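Local coordinates for protein CMP-sialic acid transporter 1 (Zea mays, PDB 6I1R) that binds CMP in an outward-facing state and probably exchanges it for CMP-sialic acid across the Golgi membrane, at residues 115-118 with 122-125; 258-263 with 301-306; 109-114 with 168-173; 178-183 with 252-257. The protein carries 5 engineered substitutions. One frame throughout, in Å; residues are numbered along the deposited sequence.

Contact 1. Residues 115-118 with 122-125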
loop_
_atom_site.group_PDB
_atom_site.type_symbol
_atom_site.label_atom_id
_atom_site.label_comp_id
_atom_site.label_asym_id
_atom_site.label_seq_id
_atom_site.Cartn_x
_atom_site.Cartn_y
_atom_site.Cartn_z
ATOM N N LEU B 115 25.716 -5.644 -20.494
ATOM C CA LEU B 115 26.686 -6.040 -19.458
ATOM C C LEU B 115 27.094 -7.510 -19.638
ATOM O O LEU B 115 28.214 -7.885 -19.289
ATOM C CB LEU B 115 26.084 -5.789 -18.071
ATOM C CG LEU B 115 26.128 -4.337 -17.592
ATOM C CD1 LEU B 115 25.153 -4.108 -16.448
ATOM C CD2 LEU B 115 27.538 -3.942 -17.176
ATOM N N PHE B 116 26.195 -8.332 -20.176
ATOM C CA PHE B 116 26.532 -9.705 -20.572
ATOM C C PHE B 116 27.779 -9.679 -21.464
ATOM O O PHE B 116 28.729 -10.432 -21.252
ATOM C CB PHE B 116 25.355 -10.359 -21.303
ATOM C CG PHE B 116 25.340 -11.866 -21.284
ATOM C CD1 PHE B 116 25.171 -12.554 -20.092
ATOM C CD2 PHE B 116 25.463 -12.597 -22.456
ATOM C CE1 PHE B 116 25.146 -13.939 -20.070
ATOM C CE2 PHE B 116 25.435 -13.983 -22.432
ATOM C CZ PHE B 116 25.273 -14.652 -21.240
ATOM N N ARG B 117 27.756 -8.788 -22.452
ATOM C CA ARG B 117 28.871 -8.602 -23.377
ATOM C C ARG B 117 30.057 -7.955 -22.651
ATOM O O ARG B 117 31.186 -8.413 -22.791
ATOM C CB ARG B 117 28.437 -7.733 -24.563
ATOM C CG ARG B 117 29.581 -7.266 -25.451
ATOM C CD ARG B 117 30.022 -8.359 -26.404
ATOM N NE ARG B 117 29.117 -8.422 -27.539
ATOM C CZ ARG B 117 29.301 -9.152 -28.629
ATOM N NH1 ARG B 117 29.600 -10.437 -28.547
ATOM N NH2 ARG B 117 29.188 -8.576 -29.810
ATOM N N LEU B 118 29.799 -6.885 -21.901
ATOM C CA LEU B 118 30.879 -6.063 -21.330
ATOM C C LEU B 118 31.552 -6.800 -20.163
ATOM O O LEU B 118 32.763 -7.030 -20.190
ATOM C CB LEU B 118 30.320 -4.710 -20.875
ATOM C CG LEU B 118 30.582 -3.537 -21.820
ATOM C CD1 LEU B 118 29.851 -3.721 -23.141
ATOM C CD2 LEU B 118 30.184 -2.221 -21.172
ATOM N N ARG B 122 30.681 -12.285 -23.056
ATOM C CA ARG B 122 30.090 -13.399 -23.805
ATOM C C ARG B 122 29.594 -12.896 -25.166
ATOM O O ARG B 122 29.250 -11.720 -25.325
ATOM C CB ARG B 122 28.990 -14.078 -22.982
ATOM C CG ARG B 122 29.524 -15.090 -21.976
ATOM C CD ARG B 122 28.469 -16.026 -21.413
ATOM N NE ARG B 122 27.810 -16.835 -22.433
ATOM C CZ ARG B 122 26.879 -17.749 -22.184
ATOM N NH1 ARG B 122 26.570 -18.055 -20.935
ATOM N NH2 ARG B 122 26.259 -18.354 -23.182
ATOM N N LYS B 123 29.575 -13.812 -26.137
ATOM C CA LYS B 123 29.362 -13.475 -27.547
ATOM C C LYS B 123 27.878 -13.613 -27.912
ATOM O O LYS B 123 27.229 -14.605 -27.573
ATOM C CB LYS B 123 30.194 -14.376 -28.469
ATOM C CG LYS B 123 31.710 -14.211 -28.403
ATOM C CD LYS B 123 32.200 -12.877 -27.874
ATOM C CE LYS B 123 33.701 -12.713 -27.982
ATOM N NZ LYS B 123 34.168 -11.475 -27.313
ATOM N N LEU B 124 27.377 -12.611 -28.634
ATOM C CA LEU B 124 26.005 -12.572 -29.125
ATOM C C LEU B 124 26.024 -12.294 -30.631
ATOM O O LEU B 124 26.687 -11.357 -31.084
ATOM C CB LEU B 124 25.238 -11.466 -28.392
ATOM C CG LEU B 124 24.838 -11.770 -26.950
ATOM C CD1 LEU B 124 24.519 -10.484 -26.199
ATOM C CD2 LEU B 124 23.657 -12.727 -26.903
ATOM N N SER B 125 25.290 -13.097 -31.395
ATOM C CA SER B 125 25.082 -12.820 -32.814
ATOM C C SER B 125 24.244 -11.544 -32.968
ATOM O O SER B 125 23.785 -10.976 -31.975
ATOM C CB SER B 125 24.440 -13.996 -33.505
ATOM O OG SER B 125 23.319 -14.470 -32.776
#

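Contact 2. Residues 258-263 with 301-306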
loop_
_atom_site.group_PDB
_atom_site.type_symbol
_atom_site.label_atom_id
_atom_site.label_comp_id
_atom_site.label_asym_id
_atom_site.label_seq_id
_atom_site.Cartn_x
_atom_site.Cartn_y
_atom_site.Cartn_z
ATOM N N ASP B 258 22.673 -18.776 -17.822
ATOM C CA ASP B 258 23.088 -17.386 -17.981
ATOM C C ASP B 258 21.907 -16.450 -17.696
ATOM O O ASP B 258 20.757 -16.883 -17.640
ATOM C CB ASP B 258 23.656 -17.133 -19.380
ATOM C CG ASP B 258 22.765 -17.617 -20.509
ATOM O OD1 ASP B 258 21.559 -17.300 -20.481
ATOM O OD2 ASP B 258 23.288 -18.304 -21.411
ATOM N N ASN B 259 22.233 -15.165 -17.556
ATOM C CA ASN B 259 21.272 -14.098 -17.242
ATOM C C ASN B 259 20.200 -13.971 -18.330
ATOM O O ASN B 259 19.074 -13.570 -18.038
ATOM C CB ASN B 259 21.957 -12.736 -17.083
ATOM C CG ASN B 259 22.053 -12.290 -15.642
ATOM O OD1 ASN B 259 21.057 -11.892 -15.043
ATOM N ND2 ASN B 259 23.252 -12.341 -15.084
ATOM N N ILE B 260 20.548 -14.277 -19.574
ATOM C CA ILE B 260 19.613 -14.059 -20.669
ATOM C C ILE B 260 18.487 -15.098 -20.579
ATOM O O ILE B 260 17.332 -14.772 -20.851
ATOM C CB ILE B 260 20.337 -14.050 -22.031
ATOM C CG1 ILE B 260 21.330 -12.886 -22.110
ATOM C CG2 ILE B 260 19.333 -14.014 -23.175
ATOM C CD1 ILE B 260 22.319 -12.982 -23.243
ATOM N N VAL B 261 18.804 -16.324 -20.163
ATOM C CA VAL B 261 17.761 -17.324 -19.902
ATOM C C VAL B 261 16.887 -16.838 -18.736
ATOM O O VAL B 261 15.667 -17.011 -18.762
ATOM C CB VAL B 261 18.352 -18.722 -19.627
ATOM C CG1 VAL B 261 17.306 -19.687 -19.082
ATOM C CG2 VAL B 261 19.012 -19.310 -20.864
ATOM N N LYS B 262 17.506 -16.237 -17.721
ATOM C CA LYS B 262 16.754 -15.670 -16.602
ATOM C C LYS B 262 15.731 -14.664 -17.146
ATOM O O LYS B 262 14.533 -14.845 -16.950
ATOM C CB LYS B 262 17.693 -15.014 -15.583
ATOM C CG LYS B 262 17.015 -14.279 -14.430
ATOM C CD LYS B 262 17.994 -13.433 -13.632
ATOM C CE LYS B 262 17.410 -12.254 -12.875
ATOM N NZ LYS B 262 16.123 -11.756 -13.415
ATOM N N VAL B 263 16.204 -13.640 -17.856
ATOM C CA VAL B 263 15.335 -12.517 -18.255
ATOM C C VAL B 263 14.291 -12.985 -19.280
ATOM O O VAL B 263 13.259 -12.334 -19.421
ATOM C CB VAL B 263 16.130 -11.301 -18.774
ATOM C CG1 VAL B 263 17.012 -10.700 -17.690
ATOM C CG2 VAL B 263 16.947 -11.614 -20.017
ATOM N N GLN B 301 12.091 -17.579 -30.284
ATOM C CA GLN B 301 12.552 -18.403 -31.397
ATOM C C GLN B 301 13.891 -17.859 -31.917
ATOM O O GLN B 301 14.862 -18.601 -32.013
ATOM C CB GLN B 301 11.487 -18.450 -32.495
ATOM C CG GLN B 301 10.255 -19.256 -32.103
ATOM C CD GLN B 301 9.216 -19.304 -33.196
ATOM O OE1 GLN B 301 8.990 -18.330 -33.912
ATOM N NE2 GLN B 301 8.565 -20.448 -33.328
ATOM N N MET B 302 13.944 -16.563 -32.210
ATOM C CA MET B 302 15.159 -15.933 -32.746
ATOM C C MET B 302 16.374 -16.300 -31.886
ATOM O O MET B 302 17.399 -16.730 -32.413
ATOM C CB MET B 302 15.026 -14.407 -32.788
ATOM C CG MET B 302 14.126 -13.925 -33.899
ATOM S SD MET B 302 13.596 -12.210 -33.743
ATOM C CE MET B 302 15.163 -11.347 -33.852
ATOM N N TYR B 303 16.254 -16.136 -30.571
ATOM C CA TYR B 303 17.408 -16.268 -29.686
ATOM C C TYR B 303 17.784 -17.742 -29.482
ATOM O O TYR B 303 18.971 -18.062 -29.406
ATOM C CB TYR B 303 17.145 -15.609 -28.330
ATOM C CG TYR B 303 18.342 -15.640 -27.415
ATOM C CD1 TYR B 303 18.593 -16.734 -26.602
ATOM C CD2 TYR B 303 19.251 -14.594 -27.392
ATOM C CE1 TYR B 303 19.703 -16.781 -25.775
ATOM C CE2 TYR B 303 20.365 -14.623 -26.568
ATOM C CZ TYR B 303 20.592 -15.721 -25.758
ATOM O OH TYR B 303 21.687 -15.759 -24.942
ATOM N N PHE B 304 16.789 -18.620 -29.366
ATOM C CA PHE B 304 17.023 -20.000 -28.919
ATOM C C PHE B 304 16.992 -20.986 -30.095
ATOM O O PHE B 304 17.570 -22.069 -29.995
ATOM C CB PHE B 304 15.988 -20.398 -27.863
ATOM C CG PHE B 304 16.113 -19.655 -26.558
ATOM C CD1 PHE B 304 17.094 -19.996 -25.638
ATOM C CD2 PHE B 304 15.255 -18.612 -26.248
ATOM C CE1 PHE B 304 17.210 -19.310 -24.438
ATOM C CE2 PHE B 304 15.372 -17.929 -25.048
ATOM C CZ PHE B 304 16.348 -18.278 -24.144
ATOM N N MET B 305 16.318 -20.631 -31.186
ATOM C CA MET B 305 16.207 -21.522 -32.338
ATOM C C MET B 305 17.611 -21.753 -32.914
ATOM O O MET B 305 18.357 -20.793 -33.112
ATOM C CB MET B 305 15.290 -20.924 -33.413
ATOM C CG MET B 305 14.627 -21.949 -34.311
ATOM S SD MET B 305 13.476 -21.196 -35.496
ATOM C CE MET B 305 11.918 -21.400 -34.634
ATOM N N PRO B 306 17.991 -23.027 -33.146
ATOM C CA PRO B 306 19.257 -23.325 -33.824
ATOM C C PRO B 306 19.286 -22.636 -35.196
ATOM O O PRO B 306 18.264 -22.594 -35.878
ATOM C CB PRO B 306 19.305 -24.852 -33.967
ATOM C CG PRO B 306 18.392 -25.341 -32.878
ATOM C CD PRO B 306 17.313 -24.283 -32.799
#

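Contact 3. Residues 109-114 with 168-173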
loop_
_atom_site.group_PDB
_atom_site.type_symbol
_atom_site.label_atom_id
_atom_site.label_comp_id
_atom_site.label_asym_id
_atom_site.label_seq_id
_atom_site.Cartn_x
_atom_site.Cartn_y
_atom_site.Cartn_z
ATOM N N ILE B 109 16.327 -5.595 -19.572
ATOM C CA ILE B 109 16.544 -6.611 -20.601
ATOM C C ILE B 109 17.719 -6.187 -21.496
ATOM O O ILE B 109 18.563 -7.018 -21.835
ATOM C CB ILE B 109 15.251 -6.866 -21.406
ATOM C CG1 ILE B 109 14.158 -7.488 -20.531
ATOM C CG2 ILE B 109 15.530 -7.719 -22.637
ATOM C CD1 ILE B 109 12.758 -7.334 -21.083
ATOM N N VAL B 110 17.782 -4.908 -21.865
ATOM C CA VAL B 110 18.854 -4.422 -22.751
ATOM C C VAL B 110 20.125 -4.162 -21.928
ATOM O O VAL B 110 21.229 -4.386 -22.427
ATOM C CB VAL B 110 18.433 -3.183 -23.571
ATOM C CG1 VAL B 110 17.236 -3.483 -24.460
ATOM C CG2 VAL B 110 18.159 -1.957 -22.712
ATOM N N THR B 111 19.980 -3.705 -20.683
ATOM C CA THR B 111 21.147 -3.453 -19.829
ATOM C C THR B 111 21.806 -4.780 -19.429
ATOM O O THR B 111 23.033 -4.834 -19.346
ATOM C CB THR B 111 20.796 -2.611 -18.596
ATOM O OG1 THR B 111 19.654 -3.185 -17.965
ATOM C CG2 THR B 111 20.523 -1.160 -18.927
ATOM N N THR B 112 21.030 -5.843 -19.178
ATOM C CA THR B 112 21.657 -7.158 -18.955
ATOM C C THR B 112 22.358 -7.578 -20.250
ATOM O O THR B 112 23.504 -8.010 -20.221
ATOM C CB THR B 112 20.681 -8.250 -18.491
ATOM O OG1 THR B 112 19.672 -8.449 -19.482
ATOM C CG2 THR B 112 20.040 -7.951 -17.154
ATOM N N GLY B 113 21.663 -7.417 -21.374
ATOM C CA GLY B 113 22.245 -7.676 -22.685
ATOM C C GLY B 113 23.637 -7.081 -22.814
ATOM O O GLY B 113 24.593 -7.798 -23.091
ATOM N N ILE B 114 23.747 -5.778 -22.568
ATOM C CA ILE B 114 25.004 -5.038 -22.760
ATOM C C ILE B 114 26.065 -5.552 -21.776
ATOM O O ILE B 114 27.181 -5.859 -22.185
ATOM C CB ILE B 114 24.772 -3.517 -22.622
ATOM C CG1 ILE B 114 23.906 -2.971 -23.761
ATOM C CG2 ILE B 114 26.096 -2.771 -22.520
ATOM C CD1 ILE B 114 23.193 -1.681 -23.431
ATOM N N LEU B 168 19.138 4.491 -14.638
ATOM C CA LEU B 168 20.194 4.075 -13.701
ATOM C C LEU B 168 19.741 2.829 -12.928
ATOM O O LEU B 168 20.543 1.928 -12.679
ATOM C CB LEU B 168 20.519 5.232 -12.748
ATOM C CG LEU B 168 21.376 4.880 -11.528
ATOM C CD1 LEU B 168 22.676 4.199 -11.936
ATOM C CD2 LEU B 168 21.668 6.122 -10.701
ATOM N N SER B 169 18.464 2.789 -12.554
ATOM C CA SER B 169 17.886 1.635 -11.865
ATOM C C SER B 169 18.141 0.349 -12.663
ATOM O O SER B 169 18.570 -0.655 -12.099
ATOM C CB SER B 169 16.411 1.833 -11.622
ATOM O OG SER B 169 15.847 0.698 -10.979
ATOM N N ALA B 170 17.882 0.394 -13.968
ATOM C CA ALA B 170 17.985 -0.787 -14.830
ATOM C C ALA B 170 19.441 -1.257 -14.938
ATOM O O ALA B 170 19.703 -2.460 -14.988
ATOM C CB ALA B 170 17.408 -0.476 -16.190
ATOM N N CYS B 171 20.377 -0.309 -14.982
ATOM C CA CYS B 171 21.806 -0.622 -15.079
ATOM C C CYS B 171 22.284 -1.346 -13.813
ATOM O O CYS B 171 23.061 -2.298 -13.896
ATOM C CB CYS B 171 22.632 0.642 -15.287
ATOM S SG CYS B 171 22.155 1.577 -16.765
ATOM N N LEU B 172 21.817 -0.889 -12.653
ATOM C CA LEU B 172 22.167 -1.511 -11.373
ATOM C C LEU B 172 21.527 -2.903 -11.285
ATOM O O LEU B 172 22.198 -3.879 -10.941
ATOM C CB LEU B 172 21.693 -0.612 -10.227
ATOM C CG LEU B 172 22.432 0.718 -10.085
ATOM C CD1 LEU B 172 21.644 1.688 -9.221
ATOM C CD2 LEU B 172 23.828 0.507 -9.518
ATOM N N SER B 173 20.234 -2.981 -11.595
ATOM C CA SER B 173 19.517 -4.257 -11.620
ATOM C C SER B 173 20.316 -5.285 -12.427
ATOM O O SER B 173 20.604 -6.382 -11.946
ATOM C CB SER B 173 18.128 -4.088 -12.180
ATOM O OG SER B 173 17.498 -5.349 -12.358
#

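Contact 4. Residues 178-183 with 252-257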
loop_
_atom_site.group_PDB
_atom_site.type_symbol
_atom_site.label_atom_id
_atom_site.label_comp_id
_atom_site.label_asym_id
_atom_site.label_seq_id
_atom_site.Cartn_x
_atom_site.Cartn_y
_atom_site.Cartn_z
ATOM N N VAL B 178 24.329 -9.762 -13.355
ATOM C CA VAL B 178 25.511 -10.126 -14.144
ATOM C C VAL B 178 26.683 -10.406 -13.193
ATOM O O VAL B 178 27.451 -11.338 -13.437
ATOM C CB VAL B 178 25.855 -9.059 -15.206
ATOM C CG1 VAL B 178 27.354 -8.895 -15.416
ATOM C CG2 VAL B 178 25.167 -9.361 -16.531
ATOM N N TYR B 179 26.821 -9.631 -12.119
ATOM C CA TYR B 179 27.929 -9.870 -11.198
ATOM C C TYR B 179 27.729 -11.203 -10.468
ATOM O O TYR B 179 28.701 -11.908 -10.203
ATOM C CB TYR B 179 28.105 -8.735 -10.187
ATOM C CG TYR B 179 29.427 -8.807 -9.463
ATOM C CD1 TYR B 179 30.596 -8.403 -10.088
ATOM C CD2 TYR B 179 29.522 -9.324 -8.181
ATOM C CE1 TYR B 179 31.822 -8.481 -9.448
ATOM C CE2 TYR B 179 30.740 -9.412 -7.528
ATOM C CZ TYR B 179 31.895 -8.988 -8.164
ATOM O OH TYR B 179 33.104 -9.067 -7.534
ATOM N N THR B 180 26.482 -11.542 -10.148
ATOM C CA THR B 180 26.178 -12.817 -9.497
ATOM C C THR B 180 26.668 -13.968 -10.385
ATOM O O THR B 180 27.401 -14.843 -9.920
ATOM C CB THR B 180 24.683 -12.926 -9.166
ATOM O OG1 THR B 180 24.344 -11.835 -8.308
ATOM C CG2 THR B 180 24.314 -14.232 -8.493
ATOM N N GLU B 181 26.280 -13.946 -11.659
ATOM C CA GLU B 181 26.711 -14.966 -12.625
ATOM C C GLU B 181 28.240 -15.081 -12.605
ATOM O O GLU B 181 28.786 -16.188 -12.590
ATOM C CB GLU B 181 26.223 -14.626 -14.035
ATOM C CG GLU B 181 26.669 -15.628 -15.088
ATOM C CD GLU B 181 25.842 -15.648 -16.361
ATOM O OE1 GLU B 181 24.942 -14.794 -16.499
ATOM O OE2 GLU B 181 26.103 -16.513 -17.218
ATOM N N TYR B 182 28.914 -13.932 -12.612
ATOM C CA TYR B 182 30.371 -13.901 -12.526
ATOM C C TYR B 182 30.819 -14.734 -11.318
ATOM O O TYR B 182 31.646 -15.631 -11.466
ATOM C CB TYR B 182 30.881 -12.458 -12.471
ATOM C CG TYR B 182 32.278 -12.293 -11.926
ATOM C CD1 TYR B 182 33.381 -12.734 -12.641
ATOM C CD2 TYR B 182 32.502 -11.692 -10.699
ATOM C CE1 TYR B 182 34.669 -12.586 -12.149
ATOM C CE2 TYR B 182 33.782 -11.535 -10.193
ATOM C CZ TYR B 182 34.870 -11.984 -10.919
ATOM O OH TYR B 182 36.135 -11.837 -10.429
ATOM N N LEU B 183 30.241 -14.463 -10.148
ATOM C CA LEU B 183 30.652 -15.131 -8.905
ATOM C C LEU B 183 30.446 -16.649 -9.015
ATOM O O LEU B 183 31.343 -17.413 -8.659
ATOM C CB LEU B 183 29.868 -14.558 -7.718
ATOM C CG LEU B 183 30.226 -13.132 -7.299
ATOM C CD1 LEU B 183 29.432 -12.717 -6.069
ATOM C CD2 LEU B 183 31.718 -12.986 -7.037
ATOM N N TRP B 252 20.675 -21.235 -9.472
ATOM C CA TRP B 252 20.961 -22.390 -10.326
ATOM C C TRP B 252 21.345 -21.904 -11.729
ATOM O O TRP B 252 22.360 -22.335 -12.286
ATOM C CB TRP B 252 19.768 -23.357 -10.365
ATOM C CG TRP B 252 20.107 -24.700 -10.939
ATOM C CD1 TRP B 252 20.412 -25.837 -10.250
ATOM C CD2 TRP B 252 20.201 -25.041 -12.334
ATOM N NE1 TRP B 252 20.682 -26.862 -11.116
ATOM C CE2 TRP B 252 20.564 -26.404 -12.400
ATOM C CE3 TRP B 252 20.018 -24.332 -13.527
ATOM C CZ2 TRP B 252 20.741 -27.066 -13.615
ATOM C CZ3 TRP B 252 20.192 -24.987 -14.725
ATOM C CH2 TRP B 252 20.548 -26.335 -14.767
ATOM N N LEU B 253 20.544 -20.989 -12.275
ATOM C CA LEU B 253 20.741 -20.473 -13.640
ATOM C C LEU B 253 21.988 -19.581 -13.701
ATOM O O LEU B 253 22.656 -19.530 -14.734
ATOM C CB LEU B 253 19.498 -19.690 -14.079
ATOM C CG LEU B 253 18.250 -20.521 -14.381
ATOM C CD1 LEU B 253 17.065 -19.616 -14.681
ATOM C CD2 LEU B 253 18.489 -21.476 -15.541
ATOM N N MET B 254 22.290 -18.871 -12.613
ATOM C CA MET B 254 23.526 -18.084 -12.538
ATOM C C MET B 254 24.735 -19.022 -12.654
ATOM O O MET B 254 25.767 -18.630 -13.194
ATOM C CB MET B 254 23.626 -17.294 -11.227
ATOM C CG MET B 254 22.564 -16.220 -11.053
ATOM S SD MET B 254 22.647 -14.907 -12.294
ATOM C CE MET B 254 21.526 -15.554 -13.535
ATOM N N LYS B 255 24.598 -20.254 -12.162
ATOM C CA LYS B 255 25.699 -21.217 -12.188
ATOM C C LYS B 255 25.692 -21.981 -13.520
ATOM O O LYS B 255 26.641 -21.876 -14.299
ATOM C CB LYS B 255 25.608 -22.180 -10.997
ATOM C CG LYS B 255 26.948 -22.552 -10.375
ATOM C CD LYS B 255 27.037 -23.980 -9.875
ATOM C CE LYS B 255 28.159 -24.215 -8.886
ATOM N NZ LYS B 255 29.394 -23.477 -9.246
ATOM N N TYR B 256 24.620 -22.725 -13.784
ATOM C CA TYR B 256 24.583 -23.679 -14.897
ATOM C C TYR B 256 23.888 -23.082 -16.129
ATOM O O TYR B 256 23.581 -23.814 -17.072
ATOM C CB TYR B 256 23.885 -24.967 -14.451
ATOM C CG TYR B 256 24.546 -25.638 -13.275
ATOM C CD1 TYR B 256 24.210 -25.288 -11.977
ATOM C CD2 TYR B 256 25.524 -26.602 -13.454
ATOM C CE1 TYR B 256 24.813 -25.893 -10.888
ATOM C CE2 TYR B 256 26.141 -27.214 -12.374
ATOM C CZ TYR B 256 25.785 -26.858 -11.085
ATOM O OH TYR B 256 26.387 -27.450 -10.012
ATOM N N SER B 257 23.638 -21.775 -16.145
ATOM C CA SER B 257 23.021 -21.157 -17.316
ATOM C C SER B 257 23.543 -19.725 -17.475
ATOM O O SER B 257 24.733 -19.497 -17.301
ATOM C CB SER B 257 21.521 -21.219 -17.223
ATOM O OG SER B 257 20.935 -20.919 -18.479
#

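Contact 1. Residues 115-118 with 122-125
Phe-116 and Arg-122 make up the close-packed half of this contact. The backbone N of Arg-122 donates a nearly straight hydrogen bond of 3.2 Å to Phe-116 O, which ties the end of helix 108-118 to the chain six residues further on. Beside it the Arg-122 side chain lies against the Phe-116 ring, with CB 3.6 Å from Phe-116 CE2 and CD 3.5 Å from Phe-116 CZ. A bend at chi3 (60°) brings one face of the guanidinium to Phe-116 CZ, which sits toward the rim of that face, and the two flat groups are turned 45° against each other; NH1 also makes a long, weak ion pair with Asp-258 OD2. Leu-124 adds a looser apolar touch, its CD1 4.4 Å from Phe-116 CD2, and Ile-260 packs on both Phe-116 and Leu-124.

Arg-117 and Lys-123 form the slack, more solvent-accessible side. Bent at chi2 and chi3, Arg-117 curls until NH1 meets Arg-122 O at the edge of the guanidinium, but at 3.5 Å this hydrogen bond is weak. Lys-123 NZ stands 4.8 Å from Arg-117 NH1, and the like charges would probably discourage a closer approach. With Ser-125 as N-cap of helix 126-143, the whole is a short interhelical loop joining the two helices of a hairpin in a membrane protein.

Contact 2. Residues 258-263 with 301-306
Ile-260 and Tyr-303 meet where the start of helix 259-279 faces the end of helix 287-304, so that the contact closes the open end of a transmembrane helical hairpin. The backbones stay well apart, and side chains bridge the gap. Tyr-303 holds CG opposite its own backbone N (chi1 -176°), which places the ring where its hydroxyl end meets Ile-260. In Ile-260, CG2 is anti to the backbone N and CG1 beside it (chi1 -63°); this puts CG2 over one face of the ring as a CH-pi contact, 3.8 Å from the Tyr-303 ring centroid and 30° off the normal. An extended chi2 takes Ile-260 CD1 to 3.3 Å from Tyr-303 OH, so both arms lie on the same side of the ring, CG2 over its face and CD1 beyond the hydroxyl. A serine here in place of Tyr-303 would take away the ring under Ile-260 CG2 and would probably leave a gap between the helix ends and the Phe-304 face without its neighbour.

One residue along each helix a second pair meets more lightly. Val-261 CG2 approaches the edge of the Phe-304 ring, 4.0 Å from Phe-304 CE1, while the face of that ring receives CD1 of neighbouring Tyr-303 over its centre. Tyr-264 meets both rings, edge-to-face with Phe-304. The first turn of helix 259-279 is fixed by its N-cap: Asp-258 OD1 accepts a 2.9 Å hydrogen bond from Val-261 N, nearly along the carboxylate C-O axis.

Contact 3. Residues 109-114 with 168-173
Thr-111 carries this contact, pressing its side chain onto the backbone and side chains of Ala-170 and Cys-171. The two helices come close here, the CA atoms of Thr-111 and Cys-171 lying 5.6 Å apart, and the small side chains of Ala-170 and Ala-174 are consistent with this approach. A chi1 of 49° places Thr-111 OG1 between its backbone N and carbonyl carbon. From there the hydroxyl, Thr-111 OG1, lies 3.1 Å from Ala-170 O, but its strongest partner is Leu-107 O in its own helix; one proton cannot serve both fully. Ala-170 adds its methyl, CB lying 3.9 Å from Thr-111 OG1.

The methyl arm of Thr-111 turns to the other neighbour. Its CG2 is 3.9 Å from Cys-171 SG and 4.0 Å from Cys-171 N, so it rests against the helix backbone as well as the thiol. The Cys-171 CB points away from helix 108-118; of the Cys-171 side chain, SG is the atom that touches Thr-111 CG2. Ala-174, a turn further on, meets Thr-111 and Thr-112, while helix 126-143 packs on Ile-109.

One side chain thus offers its hydroxyl to carbonyl oxygens of its own helix and the next, while its methyl packs on Cys-171, and a polar atom buried among transmembrane helices is satisfied.

Contact 4. Residues 178-183 with 252-257
Glu-181 and Met-254 bring their backbones to within 4.5 Å between CA atoms, the closest CA pair between the two segments. This is a close helix-helix packing within the membrane bundle of the drug/metabolite transporter clan, joining helix 160-186 to helix 234-256 and the loop residue Ser-257. Met-254 is bent at chi2 (-63°) and curls so that its sulphur lies beside the backbone of Glu-181, SD being 3.8 Å from Glu-181 N and 4.0 Å from Glu-181 CB. Met-254 CG meets Thr-180 CG2 at 3.7 Å, the two side chains crossing at about a right angle. The hydroxyl of Thr-180 bonds Ala-176 O in its own helix, and its side chain lies about 8 Å from the bound CMP.

The Glu-181 chain, extended beyond CG, runs past Met-254 O, which lies 3.7 Å from Glu-181 CG. At its end OE1 accepts a hydrogen bond from Asn-259 N, at the first turn of helix 259-279. With an alanine here in place of Glu-181, the amide of Asn-259 would probably be left without this acceptor and the chain after Met-254 be freer to shift. The other carboxylate oxygen meets the loop without a bond: Lys-185 NZ lies near both groups, in weak interactions, and Glu-181 OE2 stands 3.3 Å from Ser-257 O, both being acceptors.

From the N terminus, the first segment met is 109-114, and its partner 168-173 closes a loop of 53 residues as contact 3. Contact 1 lies wholly within that loop, a short local closure at the end of helix 108-118. Contact 4 follows on the same helix 160-186 and closes 68 residues by reaching helix 234-256; contact 2 then closes the final hairpin, 258-263 with 301-306. Contacts 4 and 2 come in series after contact 3, and no two contacts cross. Contacts 1, 2 and 4 meet around Phe-116, while contact 3 joins contact 1 through Leu-115 and Leu-124, so helices 108-118, 160-186, 234-256, 259-279 and 287-304 form one connected region.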